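Local coordinates for sensor protein (Thermotoga maritima, PDB 3A0S) that probably works as a two-component histidine kinase, using ATP to phosphorylate a protein histidine, and is represented here by its PAS sensor domain, at residues V49-L62 and F76-V90. Residues are numbered along the deposited sequence; the frame is centred on the assembly and turned at random. Where two conformers were deposited one is given.
Sequences VAESVFENKEPVFL and FSPFRNAKTQLLEGV
Val49 lays CG1 over one face of the Phe76 ring, 3.7 Å from its centroid and 15° off the normal, which qualifies as a CH-pi contact. The methyl reaches the ring because it stands anti to the backbone N (chi1 174°). Further apolar contacts to Phe76 come from Val53 CG2, which meets its CB at 3.7 Å, from Ala50 beside CD2 and CE2, and from Leu62 CD1 near CE1. The other branch of Val53, CG1, presses on Pro78 CD at 3.6 Å. Phe54 runs along the strand 87-90, sliding past the Leu87 side chain in the opposite direction, with its ring edge toward the backbone: CZ lies 3.7 Å from Leu87 O, which is in the ring plane, while CB touches Val90 CG2.

This is the PAS-fold arrangement of a helix lying across the antiparallel sheet and leading into its edge strand. The axis of helix segment 49-56 comes within 8.0 Å of that of strand 76-80 and crosses it at -45°; a Schellman motif at Lys57 ends the helix before strand 60-62.

Both hydrogen bonds between the two segments are backbone bonds. Val60 and Phe76 form an antiparallel hydrogen-bonded pair: Val60 N gives to Phe76 O at 3.0 Å. In return, Phe76 N gives to Val60 O at 2.9 Å. Phe76 O also receives a CA-H...O contact from Pro59 CA at 3.1 Å.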
loop_
_atom_site.group_PDB
_atom_site.type_symbol
_atom_site.label_atom_id
_atom_site.label_comp_id
_atom_site.label_asym_id
_atom_site.label_seq_id
_atom_site.Cartn_x
_atom_site.Cartn_y
_atom_site.Cartn_z
ATOM N N VAL A 49 2.152 -8.983 -1.440
ATOM C CA VAL A 49 0.703 -9.157 -1.540
ATOM C C VAL A 49 0.115 -8.171 -2.577
ATOM O O VAL A 49 -0.753 -8.531 -3.373
ATOM C CB VAL A 49 -0.013 -8.985 -0.175
ATOM C CG1 VAL A 49 -1.532 -9.032 -0.337
ATOM C CG2 VAL A 49 0.442 -10.082 0.800
ATOM N N ALA A 50 0.611 -6.930 -2.589
ATOM C CA ALA A 50 0.102 -5.939 -3.552
ATOM C C ALA A 50 0.381 -6.404 -4.983
ATOM O O ALA A 50 -0.443 -6.213 -5.873
ATOM C CB ALA A 50 0.754 -4.560 -3.284
ATOM N N GLU A 51 1.551 -7.007 -5.207
ATOM C CA GLU A 51 1.902 -7.550 -6.541
ATOM C C GLU A 51 0.912 -8.617 -6.954
ATOM O O GLU A 51 0.456 -8.653 -8.092
ATOM C CB GLU A 51 3.310 -8.176 -6.546
ATOM C CG GLU A 51 4.446 -7.197 -6.344
ATOM C CD GLU A 51 5.854 -7.814 -6.497
ATOM O OE1 GLU A 51 6.040 -9.007 -6.239
ATOM O OE2 GLU A 51 6.786 -7.063 -6.871
ATOM N N SER A 52 0.616 -9.522 -6.032
ATOM C CA SER A 52 -0.347 -10.577 -6.299
ATOM C C SER A 52 -1.756 -10.050 -6.596
ATOM O O SER A 52 -2.427 -10.515 -7.529
ATOM C CB SER A 52 -0.371 -11.565 -5.129
ATOM O OG SER A 52 -1.204 -12.660 -5.426
ATOM N N VAL A 53 -2.199 -9.061 -5.818
ATOM C CA VAL A 53 -3.480 -8.395 -6.034
ATOM C C VAL A 53 -3.550 -7.736 -7.417
ATOM O O VAL A 53 -4.550 -7.836 -8.123
ATOM C CB VAL A 53 -3.700 -7.327 -4.921
ATOM C CG1 VAL A 53 -4.818 -6.361 -5.294
ATOM C CG2 VAL A 53 -3.947 -8.022 -3.576
ATOM N N PHE A 54 -2.481 -7.037 -7.798
ATOM C CA PHE A 54 -2.431 -6.405 -9.103
ATOM C C PHE A 54 -2.554 -7.447 -10.223
ATOM O O PHE A 54 -3.421 -7.318 -11.097
ATOM C CB PHE A 54 -1.141 -5.605 -9.231
ATOM C CG PHE A 54 -1.041 -4.806 -10.500
ATOM C CD1 PHE A 54 -1.618 -3.542 -10.604
ATOM C CD2 PHE A 54 -0.372 -5.324 -11.604
ATOM C CE1 PHE A 54 -1.494 -2.808 -11.798
ATOM C CE2 PHE A 54 -0.273 -4.597 -12.802
ATOM C CZ PHE A 54 -0.846 -3.347 -12.898
ATOM N N GLU A 55 -1.723 -8.490 -10.170
ATOM C CA GLU A 55 -1.756 -9.559 -11.188
ATOM C C GLU A 55 -3.107 -10.267 -11.294
ATOM O O GLU A 55 -3.515 -10.696 -12.385
ATOM C CB GLU A 55 -0.694 -10.601 -10.876
ATOM C CG GLU A 55 0.730 -10.154 -11.137
ATOM C CD GLU A 55 1.715 -11.309 -11.009
ATOM O OE1 GLU A 55 1.358 -12.444 -11.400
ATOM O OE2 GLU A 55 2.844 -11.093 -10.510
ATOM N N ASN A 56 -3.795 -10.423 -10.170
ATOM C CA ASN A 56 -5.099 -11.073 -10.178
ATOM C C ASN A 56 -6.288 -10.126 -10.411
ATOM O O ASN A 56 -7.427 -10.576 -10.544
ATOM C CB ASN A 56 -5.268 -11.924 -8.905
ATOM C CG ASN A 56 -4.344 -13.132 -8.898
ATOM O OD1 ASN A 56 -4.441 -14.008 -9.765
ATOM N ND2 ASN A 56 -3.437 -13.180 -7.933
ATOM N N LYS A 57 -6.013 -8.819 -10.483
ATOM C CA LYS A 57 -7.034 -7.783 -10.740
ATOM C C LYS A 57 -8.218 -7.829 -9.768
ATOM O O LYS A 57 -9.329 -7.428 -10.129
ATOM C CB LYS A 57 -7.610 -7.888 -12.166
ATOM C CG LYS A 57 -6.665 -8.322 -13.245
ATOM C CD LYS A 57 -7.445 -8.321 -14.560
ATOM C CE LYS A 57 -6.705 -9.027 -15.638
ATOM N NZ LYS A 57 -7.362 -8.791 -16.963
ATOM N N GLU A 58 -7.989 -8.336 -8.561
ATOM C CA GLU A 58 -9.052 -8.461 -7.560
ATOM C C GLU A 58 -8.597 -7.894 -6.214
ATOM O O GLU A 58 -7.480 -8.171 -5.790
ATOM C CB GLU A 58 -9.495 -9.920 -7.401
ATOM C CG GLU A 58 -10.629 -10.344 -8.340
ATOM C CD GLU A 58 -11.955 -9.660 -8.026
ATOM O OE1 GLU A 58 -12.522 -9.908 -6.935
ATOM O OE2 GLU A 58 -12.435 -8.883 -8.880
ATOM N N PRO A 59 -9.471 -7.124 -5.536
ATOM C CA PRO A 59 -9.079 -6.644 -4.219
ATOM C C PRO A 59 -8.987 -7.750 -3.172
ATOM O O PRO A 59 -9.598 -8.823 -3.323
ATOM C CB PRO A 59 -10.172 -5.632 -3.870
ATOM C CG PRO A 59 -11.370 -6.105 -4.641
ATOM C CD PRO A 59 -10.803 -6.625 -5.925
ATOM N N VAL A 60 -8.200 -7.487 -2.136
ATOM C CA VAL A 60 -7.972 -8.422 -1.051
ATOM C C VAL A 60 -8.090 -7.647 0.260
ATOM O O VAL A 60 -7.535 -6.564 0.411
ATOM C CB VAL A 60 -6.571 -9.075 -1.148
ATOM C CG1 VAL A 60 -6.153 -9.694 0.168
ATOM C CG2 VAL A 60 -6.534 -10.114 -2.267
ATOM N N PHE A 61 -8.818 -8.224 1.205
ATOM C CA PHE A 61 -8.883 -7.685 2.548
ATOM C C PHE A 61 -8.224 -8.670 3.495
ATOM O O PHE A 61 -8.580 -9.862 3.539
ATOM C CB PHE A 61 -10.343 -7.404 2.934
ATOM C CG PHE A 61 -10.520 -6.945 4.358
ATOM C CD1 PHE A 61 -10.354 -5.600 4.700
ATOM C CD2 PHE A 61 -10.855 -7.853 5.359
ATOM C CE1 PHE A 61 -10.510 -5.176 6.033
ATOM C CE2 PHE A 61 -11.016 -7.437 6.692
ATOM C CZ PHE A 61 -10.842 -6.100 7.021
ATOM N N LEU A 62 -7.249 -8.186 4.251
ATOM C CA LEU A 62 -6.649 -8.997 5.290
ATOM C C LEU A 62 -7.000 -8.387 6.637
ATOM O O LEU A 62 -6.971 -7.165 6.813
ATOM C CB LEU A 62 -5.133 -9.065 5.127
ATOM C CG LEU A 62 -4.455 -9.432 3.797
ATOM C CD1 LEU A 62 -2.974 -9.239 3.976
ATOM C CD2 LEU A 62 -4.754 -10.867 3.346
ATOM N N PHE A 76 -6.220 -4.068 -0.022
ATOM C CA PHE A 76 -5.471 -3.830 -1.249
ATOM C C PHE A 76 -6.460 -3.719 -2.389
ATOM O O PHE A 76 -7.208 -4.673 -2.680
ATOM C CB PHE A 76 -4.553 -5.011 -1.538
ATOM C CG PHE A 76 -3.555 -5.312 -0.462
ATOM C CD1 PHE A 76 -3.902 -6.007 0.695
ATOM C CD2 PHE A 76 -2.245 -4.936 -0.639
ATOM C CE1 PHE A 76 -2.933 -6.308 1.657
ATOM C CE2 PHE A 76 -1.282 -5.219 0.304
ATOM C CZ PHE A 76 -1.605 -5.914 1.443
ATOM N N SER A 77 -6.447 -2.575 -3.060
ATOM C CA SER A 77 -7.420 -2.313 -4.119
ATOM C C SER A 77 -6.737 -1.923 -5.429
ATOM O O SER A 77 -6.236 -0.815 -5.541
ATOM C CB SER A 77 -8.311 -1.149 -3.700
ATOM O OG SER A 77 -8.914 -1.383 -2.423
ATOM N N PRO A 78 -6.795 -2.805 -6.449
ATOM C CA PRO A 78 -6.253 -2.425 -7.769
ATOM C C PRO A 78 -7.123 -1.317 -8.356
ATOM O O PRO A 78 -8.332 -1.260 -8.090
ATOM C CB PRO A 78 -6.355 -3.712 -8.584
ATOM C CG PRO A 78 -7.429 -4.486 -7.915
ATOM C CD PRO A 78 -7.445 -4.128 -6.472
ATOM N N PHE A 79 -6.531 -0.412 -9.126
ATOM C CA PHE A 79 -7.360 0.614 -9.778
ATOM C C PHE A 79 -6.889 0.855 -11.204
ATOM O O PHE A 79 -5.749 0.524 -11.535
ATOM C CB PHE A 79 -7.320 1.923 -8.983
ATOM C CG PHE A 79 -5.938 2.553 -8.921
ATOM C CD1 PHE A 79 -5.037 2.190 -7.926
ATOM C CD2 PHE A 79 -5.538 3.505 -9.868
ATOM C CE1 PHE A 79 -3.759 2.757 -7.881
ATOM C CE2 PHE A 79 -4.275 4.084 -9.821
ATOM C CZ PHE A 79 -3.390 3.705 -8.826
ATOM N N ARG A 80 -7.806 1.378 -12.023
ATOM C CA ARG A 80 -7.505 1.760 -13.404
ATOM C C ARG A 80 -7.522 3.267 -13.561
ATOM O O ARG A 80 -8.212 3.971 -12.833
ATOM C CB ARG A 80 -8.522 1.144 -14.373
ATOM C CG ARG A 80 -8.441 -0.363 -14.484
ATOM C CD ARG A 80 -9.448 -0.947 -15.481
ATOM N NE ARG A 80 -9.360 -2.408 -15.418
ATOM C CZ ARG A 80 -8.549 -3.157 -16.162
ATOM N NH1 ARG A 80 -7.774 -2.640 -17.105
ATOM N NH2 ARG A 80 -8.538 -4.463 -15.956
ATOM N N ASN A 81 -6.780 3.763 -14.543
ATOM C CA ASN A 81 -6.918 5.150 -14.963
ATOM C C ASN A 81 -8.196 5.295 -15.788
ATOM O O ASN A 81 -8.436 4.502 -16.680
ATOM C CB ASN A 81 -5.687 5.575 -15.764
ATOM C CG ASN A 81 -5.785 6.996 -16.272
ATOM O OD1 ASN A 81 -6.453 7.266 -17.268
ATOM N ND2 ASN A 81 -5.088 7.912 -15.601
ATOM N N ALA A 82 -9.016 6.313 -15.520
ATOM C CA ALA A 82 -10.308 6.435 -16.199
ATOM C C ALA A 82 -10.167 6.790 -17.675
ATOM O O ALA A 82 -10.987 6.385 -18.485
ATOM C CB ALA A 82 -11.208 7.455 -15.484
ATOM N N LYS A 83 -9.114 7.527 -18.007
ATOM C CA LYS A 83 -8.869 7.988 -19.362
ATOM C C LYS A 83 -8.249 6.915 -20.257
ATOM O O LYS A 83 -8.601 6.813 -21.431
ATOM C CB LYS A 83 -7.968 9.225 -19.335
ATOM C CG LYS A 83 -8.620 10.479 -18.744
ATOM C CD LYS A 83 -9.745 11.032 -19.644
ATOM C CE LYS A 83 -9.214 11.778 -20.874
ATOM N NZ LYS A 83 -8.676 13.132 -20.530
ATOM N N THR A 84 -7.316 6.129 -19.721
ATOM C CA THR A 84 -6.625 5.141 -20.549
ATOM C C THR A 84 -7.188 3.739 -20.354
ATOM O O THR A 84 -6.905 2.839 -21.157
ATOM C CB THR A 84 -5.150 5.052 -20.193
ATOM O OG1 THR A 84 -5.041 4.539 -18.870
ATOM C CG2 THR A 84 -4.459 6.407 -20.259
ATOM N N GLN A 85 -7.939 3.543 -19.269
ATOM C CA GLN A 85 -8.473 2.214 -18.877
ATOM C C GLN A 85 -7.400 1.191 -18.467
ATOM O O GLN A 85 -7.725 0.021 -18.202
ATOM C CB GLN A 85 -9.471 1.651 -19.909
ATOM C CG GLN A 85 -10.781 2.448 -19.979
ATOM C CD GLN A 85 -11.503 2.527 -18.639
ATOM O OE1 GLN A 85 -11.675 1.520 -17.942
ATOM N NE2 GLN A 85 -11.896 3.738 -18.253
ATOM N N LEU A 86 -6.150 1.633 -18.323
ATOM C CA LEU A 86 -5.092 0.735 -17.908
ATOM C C LEU A 86 -5.113 0.524 -16.412
ATOM O O LEU A 86 -5.385 1.455 -15.645
ATOM C CB LEU A 86 -3.717 1.284 -18.288
ATOM C CG LEU A 86 -3.489 1.389 -19.779
ATOM C CD1 LEU A 86 -2.210 2.180 -20.048
ATOM C CD2 LEU A 86 -3.358 -0.020 -20.409
ATOM N N LEU A 87 -4.812 -0.707 -15.994
ATOM C CA LEU A 87 -4.521 -0.994 -14.591
ATOM C C LEU A 87 -3.305 -0.203 -14.185
ATOM O O LEU A 87 -2.232 -0.408 -14.766
ATOM C CB LEU A 87 -4.270 -2.488 -14.395
ATOM C CG LEU A 87 -5.539 -3.278 -14.123
ATOM C CD1 LEU A 87 -5.304 -4.797 -14.306
ATOM C CD2 LEU A 87 -6.095 -2.974 -12.725
ATOM N N GLU A 88 -3.448 0.695 -13.205
ATOM C CA GLU A 88 -2.395 1.663 -12.887
ATOM C C GLU A 88 -1.737 1.483 -11.505
ATOM O O GLU A 88 -0.750 2.156 -11.204
ATOM C CB GLU A 88 -2.790 3.112 -13.165
ATOM C CG GLU A 88 -2.738 3.474 -14.662
ATOM C CD GLU A 88 -1.326 3.456 -15.255
ATOM O OE1 GLU A 88 -0.347 3.601 -14.498
ATOM O OE2 GLU A 88 -1.204 3.284 -16.484
ATOM N N GLY A 89 -2.234 0.560 -10.692
ATOM C CA GLY A 89 -1.556 0.306 -9.420
ATOM C C GLY A 89 -2.510 -0.241 -8.397
ATOM O O GLY A 89 -3.537 -0.806 -8.738
ATOM N N VAL A 90 -2.123 -0.113 -7.129
ATOM C CA VAL A 90 -2.861 -0.706 -6.005
ATOM C C VAL A 90 -2.850 0.307 -4.845
ATOM O O VAL A 90 -1.785 0.812 -4.481
ATOM C CB VAL A 90 -2.188 -2.021 -5.564
ATOM C CG1 VAL A 90 -2.846 -2.558 -4.285
ATOM C CG2 VAL A 90 -2.220 -3.086 -6.680
#